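PDB 2UVF: exopolygalacturonase from Yersinia enterocolitica, which hydrolyses pectic polygalacturonic acid, probably from a chain end, as a family 28 exopolygalacturonase of the periplasm. Local coordinates for residues W57-D62 / V67-F72; K131-Y134 / S138-V141; K314-G319 / K323-Q328. All coordinates share one frame; numbering follows the deposited sequence.

Contact 1. Residues W57-D62 / V67-F72; sequences WKAPED and VDYQIF
The core of the fibronectin type III domain, between its two facing β-sheets, is where W57 of strand 53-58 meets Y69 and I71 of strand 66-73. The aromatic pair is edge-to-face: the pyrrole edge of W57 points at the Y69 ring, centroids lie 4.3 Å apart and the planes are inclined at 54°. W57 NE1 sits over the centre of the tyrosine ring, 3.3 Å above its plane, so the face of Y69 receives the indole nitrogen. The benzo side of the indole runs on toward the tyrosine's root, with W57 CZ2 3.5 Å from Y69 CB, and W57 CH2 reaches I71 CD1 at 3.5 Å. W57 CB points inward, and CG between backbone N and carbonyl carbon (chi1 56°) brings the indole over Y69. At the far end of the tyrosine, Y69 OH lies 3.6 Å from A59 CB and 3.5 Å from P60 CD, where the chain leaves its strand. No hydrogen bond joins the two segments; W57 is bonded through its backbone to Q113, and Y69 packs on A132 and A81. Such inward-facing aromatic and aliphatic side chains, contributed by both sheets, are typical of the interior of a fibronectin type III β-sandwich.

Contact 2. Residues K131-Y134 / S138-V141; sequences KAQY and SLSV
Y134 and S138 open a short antiparallel pairing across the turn that follows strand 125-134, with Q133 and L139 joined by a single β-bridge. Two backbone bonds carry it: Y134 N gives to S138 O at 2.9 Å, nearly along the C=O axis, and S140 N gives to A132 O, also at 2.9 Å, in the plane of that carbonyl. A132 O receives a CA-H...O contact from L139 CA at 3.2 Å. A132 N, two residues before Y134 on the same edge of the strand, finds a side chain instead of a carbonyl: it makes a weak bond of 3.3 Å to S140 OG. S140 OG stands between its backbone N and carbonyl carbon (chi1 81°), where it can take this N-H and donate to V141 O, 3.1 Å away. S138 OG is bonded to D136 in the turn, and Q133 OE1 accepts from Q70 NE2. The Y134 ring lies along 138-141, its edge near S138 O and its OH 3.4 Å from S140 CB. On the other side of the pairing, the K131 chain runs past S140 O, and L139 CD2 rests 3.7 Å from Q133 CG. Strand 66-73 flanks 131-134 through backbone bonds of K131 to Q70 and of Q133 to V67 and D68, which both face Q133 as a classic β-bulge, while 138-141 follows the other margin of strand 125-134.

Contact 3. Residues K314-G319 / K323-Q328; sequences KAVSDG and KNAYGQ
A chi1 of 163° at V316 sets CG1 opposite the backbone N and CG2 opposite the carbonyl carbon, so that CG2 faces A325 on the next helix. V316 CG2 stops 3.8 Å from A325 CB. The closer approach is made by A315, which has no side-chain torsion to adjust: its CB is set by the helical backbone, points toward the second helix, and meets A325 CB at 3.5 Å. The A325 methyl thus touches both A315 and V316, neighbours near the C-terminal end of helix 307-317. Only small aliphatic groups meet between the two segments, and this lets the backbones come close, with A315 CA and A325 CA 5.5 Å apart. The interface is small and wholly apolar, with no hydrogen bond crossing it. V312, one turn earlier on the first helix, extends it by packing on A325 and Y326.

The polar groups find partners away from this interface. At the end of helix 307-317, K314 O accepts from both S317 OG, at 3.0 Å, and D318 N, at 3.2 Å, the two donors coming from the same face of the carbonyl plane. G319 then leaves the helix with positive phi (125°), completing a Schellman motif; at these backbone angles a CB would press against the preceding carbonyl oxygen. On the second helix, N324 N is bonded to D321 OD1. Y326 turns its ring away from 314-319, where its OH bonds N378 and its ring makes a cation-π contact with R330. The pair are two short consecutive helices joined by a brief turn and packed through alanines, an excursion between strands 289-293 and 334-339 of the parallel β-helix of the family 28 fold.

How the contacts relate
Contacts 1 and 2 belong to one fibronectin type III domain, and both reach the four-stranded sheet in which strands 66-73 and 125-134 are neighbours; their centres are 8 Å apart. They touch directly: besides the bonding between those strands, Q70 OE1 packs on L139 CD1 at 3.4 Å and F72 packs on K131. Contact 3 stands apart in the family 28 β-helical region, on the opposite side of the chain's centre, its centre about 50 Å from that of contact 1 and 58 Å from that of contact 2. It lies on the side of the sugar site without touching it: the A325 side chain is about 14 Å from a bound galacturonic acid unit.

Contact 1. Residues W57-D62 / V67-F72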
ATOM      1  N   TRP A  57      -9.812  -7.893 -13.232  1.00 32.94           N
ATOM      2  CA  TRP A  57      -9.421  -8.049 -14.624  1.00 34.03           C
ATOM      3  C   TRP A  57      -8.584  -6.865 -14.988  1.00 34.94           C
ATOM      4  O   TRP A  57      -8.670  -5.828 -14.320  1.00 35.22           O
ATOM      5  CB  TRP A  57     -10.660  -8.109 -15.562  1.00 33.20           C
ATOM      6  CG  TRP A  57     -11.568  -6.921 -15.439  1.00 32.17           C
ATOM      7  CD1 TRP A  57     -11.482  -5.741 -16.136  1.00 32.25           C
ATOM      8  CD2 TRP A  57     -12.694  -6.784 -14.551  1.00 31.72           C
ATOM      9  NE1 TRP A  57     -12.478  -4.877 -15.724  1.00 32.06           N
ATOM     10  CE2 TRP A  57     -13.242  -5.495 -14.766  1.00 31.49           C
ATOM     11  CE3 TRP A  57     -13.290  -7.622 -13.594  1.00 30.75           C
ATOM     12  CZ2 TRP A  57     -14.355  -5.023 -14.054  1.00 32.23           C
ATOM     13  CZ3 TRP A  57     -14.407  -7.145 -12.885  1.00 32.09           C
ATOM     14  CH2 TRP A  57     -14.924  -5.861 -13.123  1.00 31.12           C
ATOM     15  N   LYS A  58      -7.796  -7.012 -16.048  1.00 36.39           N
ATOM     16  CA  LYS A  58      -7.084  -5.891 -16.663  1.00 38.37           C
ATOM     17  C   LYS A  58      -7.956  -4.920 -17.486  1.00 39.49           C
ATOM     18  O   LYS A  58      -8.795  -5.323 -18.318  1.00 40.17           O
ATOM     19  CB  LYS A  58      -5.932  -6.405 -17.522  1.00 37.88           C
ATOM     20  CG  LYS A  58      -4.785  -6.987 -16.694  1.00 39.17           C
ATOM     21  CD  LYS A  58      -3.591  -7.440 -17.558  1.00 39.94           C
ATOM     22  CE  LYS A  58      -2.844  -6.279 -18.218  1.00 41.38           C
ATOM     23  NZ  LYS A  58      -2.267  -5.355 -17.215  1.00 43.35           N
ATOM     24  N   ALA A  59      -7.759  -3.635 -17.224  1.00 40.68           N
ATOM     25  CA  ALA A  59      -8.205  -2.571 -18.110  1.00 41.03           C
ATOM     26  C   ALA A  59      -6.983  -2.212 -18.940  1.00 41.47           C
ATOM     27  O   ALA A  59      -5.865  -2.300 -18.425  1.00 42.53           O
ATOM     28  CB  ALA A  59      -8.677  -1.370 -17.301  1.00 40.98           C
ATOM     29  N   PRO A  60      -7.172  -1.823 -20.225  1.00 41.59           N
ATOM     30  CA  PRO A  60      -6.045  -1.474 -21.095  1.00 41.52           C
ATOM     31  C   PRO A  60      -5.423  -0.101 -20.819  1.00 42.11           C
ATOM     32  O   PRO A  60      -5.923   0.665 -19.985  1.00 41.79           O
ATOM     33  CB  PRO A  60      -6.669  -1.496 -22.502  1.00 41.79           C
ATOM     34  CG  PRO A  60      -8.098  -1.217 -22.310  1.00 40.97           C
ATOM     35  CD  PRO A  60      -8.471  -1.709 -20.930  1.00 41.60           C
ATOM     36  N   GLU A  61      -4.349   0.209 -21.541  1.00 42.57           N
ATOM     37  CA  GLU A  61      -3.652   1.488 -21.405  1.00 43.63           C
ATOM     38  C   GLU A  61      -4.557   2.693 -21.691  1.00 44.04           C
ATOM     39  O   GLU A  61      -4.477   3.723 -21.020  1.00 43.77           O
ATOM     40  CB  GLU A  61      -2.464   1.504 -22.353  1.00 43.79           C
ATOM     41  CG  GLU A  61      -1.504   2.653 -22.172  1.00 44.89           C
ATOM     42  CD  GLU A  61      -0.277   2.481 -23.034  1.00 47.12           C
ATOM     43  OE1 GLU A  61      -0.432   2.332 -24.270  1.00 50.73           O
ATOM     44  OE2 GLU A  61       0.845   2.487 -22.488  1.00 47.45           O
ATOM     45  N   ASP A  62      -5.417   2.542 -22.693  1.00 44.75           N
ATOM     46  CA  ASP A  62      -6.262   3.618 -23.205  1.00 45.04           C
ATOM     47  C   ASP A  62      -7.718   3.249 -22.958  1.00 44.88           C
ATOM     48  O   ASP A  62      -8.253   2.339 -23.608  1.00 45.09           O
ATOM     49  CB  ASP A  62      -5.982   3.795 -24.706  1.00 45.36           C
ATOM     50  CG  ASP A  62      -6.893   4.830 -25.383  1.00 46.50           C
ATOM     51  OD1 ASP A  62      -7.571   5.645 -24.702  1.00 45.49           O
ATOM     52  OD2 ASP A  62      -6.921   4.818 -26.629  1.00 47.39           O
ATOM     53  N   VAL A  67     -16.413   3.125 -20.468  1.00 43.55           N
ATOM     54  CA  VAL A  67     -17.004   3.884 -19.364  1.00 42.64           C
ATOM     55  C   VAL A  67     -17.400   3.005 -18.167  1.00 41.76           C
ATOM     56  O   VAL A  67     -17.739   3.523 -17.108  1.00 41.10           O
ATOM     57  CB  VAL A  67     -18.205   4.782 -19.830  1.00 42.74           C
ATOM     58  CG1 VAL A  67     -17.738   5.841 -20.805  1.00 42.00           C
ATOM     59  CG2 VAL A  67     -19.341   3.939 -20.438  1.00 43.33           C
ATOM     60  N   ASP A  68     -17.310   1.686 -18.343  1.00 40.98           N
ATOM     61  CA  ASP A  68     -17.759   0.704 -17.353  1.00 40.27           C
ATOM     62  C   ASP A  68     -17.435  -0.721 -17.819  1.00 39.98           C
ATOM     63  O   ASP A  68     -16.940  -0.917 -18.925  1.00 39.50           O
ATOM     64  CB  ASP A  68     -19.267   0.842 -17.113  1.00 40.33           C
ATOM     65  CG  ASP A  68     -19.653   0.665 -15.657  1.00 41.05           C
ATOM     66  OD1 ASP A  68     -18.921   0.004 -14.889  1.00 42.01           O
ATOM     67  OD2 ASP A  68     -20.710   1.191 -15.276  1.00 43.03           O
ATOM     68  N   TYR A  69     -17.710  -1.701 -16.956  1.00 39.71           N
ATOM     69  CA  TYR A  69     -17.591  -3.133 -17.282  1.00 39.32           C
ATOM     70  C   TYR A  69     -18.805  -3.868 -16.721  1.00 39.82           C
ATOM     71  O   TYR A  69     -19.336  -3.468 -15.677  1.00 39.75           O
ATOM     72  CB  TYR A  69     -16.319  -3.730 -16.676  1.00 38.54           C
ATOM     73  CG  TYR A  69     -15.053  -3.350 -17.398  1.00 37.95           C
ATOM     74  CD1 TYR A  69     -14.550  -4.138 -18.440  1.00 35.39           C
ATOM     75  CD2 TYR A  69     -14.342  -2.201 -17.036  1.00 37.26           C
ATOM     76  CE1 TYR A  69     -13.379  -3.785 -19.112  1.00 35.60           C
ATOM     77  CE2 TYR A  69     -13.172  -1.844 -17.697  1.00 36.66           C
ATOM     78  CZ  TYR A  69     -12.695  -2.628 -18.733  1.00 36.56           C
ATOM     79  OH  TYR A  69     -11.526  -2.254 -19.362  1.00 36.98           O
ATOM     80  N   GLN A  70     -19.241  -4.927 -17.410  1.00 40.40           N
ATOM     81  CA  GLN A  70     -20.426  -5.697 -17.004  1.00 41.38           C
ATOM     82  C   GLN A  70     -20.055  -7.147 -16.767  1.00 41.58           C
ATOM     83  O   GLN A  70     -19.281  -7.721 -17.530  1.00 41.26           O
ATOM     84  CB  GLN A  70     -21.511  -5.652 -18.080  1.00 41.23           C
ATOM     85  CG  GLN A  70     -22.069  -4.278 -18.401  1.00 41.48           C
ATOM     86  CD  GLN A  70     -23.337  -4.356 -19.253  1.00 42.60           C
ATOM     87  OE1 GLN A  70     -23.708  -5.430 -19.753  1.00 45.30           O
ATOM     88  NE2 GLN A  70     -24.002  -3.219 -19.431  1.00 43.13           N
ATOM     89  N   ILE A  71     -20.647  -7.745 -15.736  1.00 42.32           N
ATOM     90  CA  ILE A  71     -20.222  -9.062 -15.248  1.00 43.43           C
ATOM     91  C   ILE A  71     -21.351 -10.095 -15.330  1.00 43.83           C
ATOM     92  O   ILE A  71     -22.444  -9.864 -14.840  1.00 44.17           O
ATOM     93  CB  ILE A  71     -19.603  -8.970 -13.806  1.00 42.91           C
ATOM     94  CG1 ILE A  71     -18.223  -8.302 -13.856  1.00 42.66           C
ATOM     95  CG2 ILE A  71     -19.463 -10.341 -13.173  1.00 43.38           C
ATOM     96  CD1 ILE A  71     -18.247  -6.781 -13.844  1.00 40.27           C
ATOM     97  N   PHE A  72     -21.060 -11.232 -15.959  1.00 45.35           N
ATOM     98  CA  PHE A  72     -22.050 -12.285 -16.199  1.00 46.26           C
ATOM     99  C   PHE A  72     -21.576 -13.615 -15.634  1.00 46.97           C
ATOM    100  O   PHE A  72     -20.434 -14.022 -15.868  1.00 46.90           O
ATOM    101  CB  PHE A  72     -22.293 -12.474 -17.703  1.00 46.38           C
ATOM    102  CG  PHE A  72     -22.451 -11.192 -18.483  1.00 46.30           C
ATOM    103  CD1 PHE A  72     -23.717 -10.679 -18.754  1.00 46.16           C
ATOM    104  CD2 PHE A  72     -21.337 -10.527 -18.989  1.00 46.54           C
ATOM    105  CE1 PHE A  72     -23.879  -9.510 -19.483  1.00 45.23           C
ATOM    106  CE2 PHE A  72     -21.495  -9.355 -19.717  1.00 47.01           C
ATOM    107  CZ  PHE A  72     -22.773  -8.847 -19.967  1.00 46.51           C
TER

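Contact 2. Residues K131-Y134 / S138-V141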
ATOM      1  N   LYS A 131     -17.481  -7.973 -19.805  1.00 43.30           N
ATOM      2  CA  LYS A 131     -17.462  -7.146 -21.022  1.00 43.44           C
ATOM      3  C   LYS A 131     -17.240  -5.679 -20.666  1.00 43.49           C
ATOM      4  O   LYS A 131     -17.853  -5.176 -19.708  1.00 43.32           O
ATOM      5  CB  LYS A 131     -18.796  -7.245 -21.787  1.00 43.55           C
ATOM      6  CG  LYS A 131     -19.282  -8.636 -22.109  1.00 43.87           C
ATOM      7  CD  LYS A 131     -20.438  -8.560 -23.098  1.00 44.62           C
ATOM      8  CE  LYS A 131     -20.994  -9.946 -23.427  1.00 45.39           C
ATOM      9  NZ  LYS A 131     -21.687  -9.992 -24.758  1.00 44.62           N
ATOM     10  N   ALA A 132     -16.372  -5.015 -21.429  1.00 43.15           N
ATOM     11  CA  ALA A 132     -16.272  -3.556 -21.444  1.00 44.04           C
ATOM     12  C   ALA A 132     -17.563  -2.921 -21.951  1.00 44.83           C
ATOM     13  O   ALA A 132     -18.149  -3.371 -22.940  1.00 44.73           O
ATOM     14  CB  ALA A 132     -15.107  -3.101 -22.302  1.00 43.31           C
ATOM     15  N   GLN A 133     -18.005  -1.879 -21.255  1.00 45.77           N
ATOM     16  CA  GLN A 133     -19.154  -1.101 -21.674  1.00 46.75           C
ATOM     17  C   GLN A 133     -18.635   0.232 -22.193  1.00 48.09           C
ATOM     18  O   GLN A 133     -17.790   0.873 -21.563  1.00 47.86           O
ATOM     19  CB  GLN A 133     -20.128  -0.890 -20.510  1.00 46.71           C
ATOM     20  CG  GLN A 133     -21.508  -0.375 -20.916  1.00 45.73           C
ATOM     21  CD  GLN A 133     -22.292   0.168 -19.744  1.00 44.95           C
ATOM     22  OE1 GLN A 133     -23.060  -0.556 -19.112  1.00 46.06           O
ATOM     23  NE2 GLN A 133     -22.091   1.442 -19.434  1.00 43.57           N
ATOM     24  N   TYR A 134     -19.126   0.635 -23.362  1.00 49.65           N
ATOM     25  CA  TYR A 134     -18.618   1.825 -24.019  1.00 50.90           C
ATOM     26  C   TYR A 134     -19.539   3.016 -23.800  1.00 51.55           C
ATOM     27  O   TYR A 134     -20.694   2.863 -23.395  1.00 51.65           O
ATOM     28  CB  TYR A 134     -18.380   1.567 -25.513  1.00 51.13           C
ATOM     29  CG  TYR A 134     -17.335   0.505 -25.801  1.00 51.64           C
ATOM     30  CD1 TYR A 134     -15.975   0.760 -25.614  1.00 51.12           C
ATOM     31  CD2 TYR A 134     -17.706  -0.753 -26.262  1.00 52.60           C
ATOM     32  CE1 TYR A 134     -15.022  -0.208 -25.870  1.00 50.24           C
ATOM     33  CE2 TYR A 134     -16.756  -1.732 -26.520  1.00 52.41           C
ATOM     34  CZ  TYR A 134     -15.419  -1.448 -26.326  1.00 51.74           C
ATOM     35  OH  TYR A 134     -14.484  -2.420 -26.594  1.00 52.08           O
ATOM     36  N   SER A 138     -22.800   0.368 -26.209  1.00 54.73           N
ATOM     37  CA  SER A 138     -22.428  -0.957 -26.725  1.00 54.42           C
ATOM     38  C   SER A 138     -21.369  -1.659 -25.877  1.00 54.51           C
ATOM     39  O   SER A 138     -20.534  -1.007 -25.236  1.00 54.75           O
ATOM     40  CB  SER A 138     -21.942  -0.857 -28.174  1.00 54.53           C
ATOM     41  OG  SER A 138     -20.574  -0.465 -28.242  1.00 54.33           O
ATOM     42  N   LEU A 139     -21.402  -2.993 -25.899  1.00 54.11           N
ATOM     43  CA  LEU A 139     -20.470  -3.824 -25.139  1.00 53.72           C
ATOM     44  C   LEU A 139     -19.391  -4.424 -26.030  1.00 53.65           C
ATOM     45  O   LEU A 139     -19.555  -4.493 -27.248  1.00 53.66           O
ATOM     46  CB  LEU A 139     -21.225  -4.947 -24.430  1.00 53.43           C
ATOM     47  CG  LEU A 139     -22.374  -4.536 -23.518  1.00 53.35           C
ATOM     48  CD1 LEU A 139     -23.150  -5.764 -23.075  1.00 53.09           C
ATOM     49  CD2 LEU A 139     -21.854  -3.751 -22.320  1.00 52.56           C
ATOM     50  N   SER A 140     -18.283  -4.848 -25.429  1.00 53.59           N
ATOM     51  CA  SER A 140     -17.267  -5.608 -26.169  1.00 53.66           C
ATOM     52  C   SER A 140     -17.577  -7.100 -26.094  1.00 53.82           C
ATOM     53  O   SER A 140     -18.363  -7.536 -25.247  1.00 53.88           O
ATOM     54  CB  SER A 140     -15.866  -5.349 -25.610  1.00 53.49           C
ATOM     55  OG  SER A 140     -15.622  -6.130 -24.450  1.00 53.28           O
ATOM     56  N   VAL A 141     -16.944  -7.882 -26.963  1.00 54.13           N
ATOM     57  CA  VAL A 141     -17.020  -9.336 -26.854  1.00 54.60           C
ATOM     58  C   VAL A 141     -16.585  -9.778 -25.442  1.00 54.70           C
ATOM     59  O   VAL A 141     -15.696  -9.157 -24.830  1.00 54.80           O
ATOM     60  CB  VAL A 141     -16.226 -10.076 -27.989  1.00 54.43           C
ATOM     61  CG1 VAL A 141     -16.751  -9.669 -29.357  1.00 54.90           C
ATOM     62  CG2 VAL A 141     -14.729  -9.818 -27.907  1.00 54.36           C
TER

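Contact 3. Residues K314-G319 / K323-Q328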
ATOM      1  N   LYS A 314      11.410   2.043  27.699  1.00 39.45           N
ATOM      2  CA  LYS A 314      11.948   0.738  28.069  1.00 40.25           C
ATOM      3  C   LYS A 314      13.271   0.416  27.356  1.00 40.36           C
ATOM      4  O   LYS A 314      14.219  -0.055  27.983  1.00 40.23           O
ATOM      5  CB  LYS A 314      10.910  -0.364  27.843  1.00 40.12           C
ATOM      6  CG  LYS A 314      11.485  -1.765  27.967  1.00 41.60           C
ATOM      7  CD  LYS A 314      10.447  -2.798  28.365  1.00 44.90           C
ATOM      8  CE  LYS A 314      11.133  -4.010  28.999  1.00 48.18           C
ATOM      9  NZ  LYS A 314      11.705  -3.682  30.364  1.00 47.16           N
ATOM     10  N   ALA A 315      13.329   0.681  26.051  1.00 40.87           N
ATOM     11  CA  ALA A 315      14.528   0.457  25.243  1.00 40.68           C
ATOM     12  C   ALA A 315      15.738   1.266  25.737  1.00 41.09           C
ATOM     13  O   ALA A 315      16.862   0.749  25.759  1.00 41.75           O
ATOM     14  CB  ALA A 315      14.244   0.781  23.795  1.00 40.86           C
ATOM     15  N   VAL A 316      15.497   2.522  26.119  1.00 40.46           N
ATOM     16  CA  VAL A 316      16.532   3.450  26.608  1.00 40.38           C
ATOM     17  C   VAL A 316      17.135   3.057  27.997  1.00 40.39           C
ATOM     18  O   VAL A 316      18.348   3.186  28.224  1.00 40.12           O
ATOM     19  CB  VAL A 316      15.997   4.919  26.581  1.00 40.14           C
ATOM     20  CG1 VAL A 316      16.836   5.865  27.443  1.00 41.23           C
ATOM     21  CG2 VAL A 316      15.943   5.442  25.139  1.00 39.86           C
ATOM     22  N   SER A 317      16.288   2.564  28.902  1.00 40.41           N
ATOM     23  CA  SER A 317      16.739   2.130  30.218  1.00 40.53           C
ATOM     24  C   SER A 317      17.540   0.839  30.109  1.00 40.25           C
ATOM     25  O   SER A 317      18.389   0.556  30.961  1.00 40.39           O
ATOM     26  CB  SER A 317      15.567   1.983  31.187  1.00 40.64           C
ATOM     27  OG  SER A 317      14.625   1.051  30.708  1.00 42.02           O
ATOM     28  N   ASP A 318      17.286   0.102  29.028  1.00 39.89           N
ATOM     29  CA  ASP A 318      17.999  -1.122  28.665  1.00 39.76           C
ATOM     30  C   ASP A 318      19.307  -0.892  27.909  1.00 39.22           C
ATOM     31  O   ASP A 318      20.038  -1.845  27.630  1.00 38.87           O
ATOM     32  CB  ASP A 318      17.107  -2.018  27.805  1.00 39.84           C
ATOM     33  CG  ASP A 318      15.946  -2.582  28.561  1.00 40.95           C
ATOM     34  OD1 ASP A 318      15.766  -2.230  29.751  1.00 44.63           O
ATOM     35  OD2 ASP A 318      15.200  -3.374  27.957  1.00 42.40           O
ATOM     36  N   GLY A 319      19.593   0.352  27.557  1.00 38.96           N
ATOM     37  CA  GLY A 319      20.905   0.692  27.048  1.00 38.99           C
ATOM     38  C   GLY A 319      20.991   1.373  25.705  1.00 38.92           C
ATOM     39  O   GLY A 319      22.039   1.936  25.382  1.00 38.89           O
ATOM     40  N   LYS A 323      17.867   7.605  19.461  1.00 39.01           N
ATOM     41  CA  LYS A 323      17.771   7.425  18.009  1.00 38.91           C
ATOM     42  C   LYS A 323      17.367   5.987  17.639  1.00 37.96           C
ATOM     43  O   LYS A 323      16.373   5.786  16.935  1.00 37.57           O
ATOM     44  CB  LYS A 323      19.043   7.855  17.270  1.00 39.44           C
ATOM     45  CG  LYS A 323      19.095   7.339  15.810  1.00 40.51           C
ATOM     46  CD  LYS A 323      20.198   7.962  14.956  1.00 41.07           C
ATOM     47  CE  LYS A 323      20.522   7.090  13.732  1.00 42.00           C
ATOM     48  NZ  LYS A 323      21.232   5.814  14.102  1.00 43.89           N
ATOM     49  N   ASN A 324      18.127   5.004  18.137  1.00 36.49           N
ATOM     50  CA  ASN A 324      17.856   3.592  17.878  1.00 35.04           C
ATOM     51  C   ASN A 324      16.602   3.045  18.553  1.00 33.85           C
ATOM     52  O   ASN A 324      15.966   2.132  18.025  1.00 33.07           O
ATOM     53  CB  ASN A 324      19.065   2.709  18.256  1.00 35.25           C
ATOM     54  CG  ASN A 324      20.165   2.728  17.202  1.00 35.05           C
ATOM     55  OD1 ASN A 324      21.347   2.887  17.532  1.00 36.31           O
ATOM     56  ND2 ASN A 324      19.789   2.569  15.933  1.00 29.87           N
ATOM     57  N   ALA A 325      16.280   3.567  19.734  1.00 32.83           N
ATOM     58  CA  ALA A 325      15.121   3.107  20.479  1.00 32.36           C
ATOM     59  C   ALA A 325      13.829   3.519  19.748  1.00 31.59           C
ATOM     60  O   ALA A 325      12.921   2.715  19.573  1.00 31.96           O
ATOM     61  CB  ALA A 325      15.149   3.645  21.903  1.00 31.88           C
ATOM     62  N   TYR A 326      13.790   4.766  19.307  1.00 31.36           N
ATOM     63  CA  TYR A 326      12.707   5.286  18.479  1.00 31.52           C
ATOM     64  C   TYR A 326      12.610   4.619  17.089  1.00 31.50           C
ATOM     65  O   TYR A 326      11.497   4.281  16.628  1.00 32.63           O
ATOM     66  CB  TYR A 326      12.850   6.811  18.361  1.00 30.77           C
ATOM     67  CG  TYR A 326      11.630   7.508  17.812  1.00 30.19           C
ATOM     68  CD1 TYR A 326      10.499   7.737  18.621  1.00 29.47           C
ATOM     69  CD2 TYR A 326      11.602   7.953  16.476  1.00 29.60           C
ATOM     70  CE1 TYR A 326       9.356   8.401  18.096  1.00 29.26           C
ATOM     71  CE2 TYR A 326      10.479   8.597  15.947  1.00 28.65           C
ATOM     72  CZ  TYR A 326       9.363   8.807  16.758  1.00 29.70           C
ATOM     73  OH  TYR A 326       8.286   9.446  16.230  1.00 29.81           O
ATOM     74  N   GLY A 327      13.757   4.418  16.441  1.00 30.68           N
ATOM     75  CA  GLY A 327      13.814   3.850  15.097  1.00 29.99           C
ATOM     76  C   GLY A 327      13.553   2.356  14.962  1.00 29.95           C
ATOM     77  O   GLY A 327      13.166   1.878  13.875  1.00 29.43           O
ATOM     78  N   GLN A 328      13.757   1.601  16.045  1.00 28.87           N
ATOM     79  CA  GLN A 328      13.713   0.138  15.951  1.00 27.75           C
ATOM     80  C   GLN A 328      12.750  -0.573  16.903  1.00 27.30           C
ATOM     81  O   GLN A 328      12.312  -1.683  16.629  1.00 26.18           O
ATOM     82  CB  GLN A 328      15.135  -0.464  16.098  1.00 27.72           C
ATOM     83  CG  GLN A 328      16.209   0.120  15.181  1.00 27.86           C
ATOM     84  CD  GLN A 328      15.871   0.009  13.687  1.00 24.60           C
ATOM     85  OE1 GLN A 328      16.274   0.839  12.901  1.00 27.61           O
ATOM     86  NE2 GLN A 328      15.140  -1.008  13.311  1.00 26.11           N
TER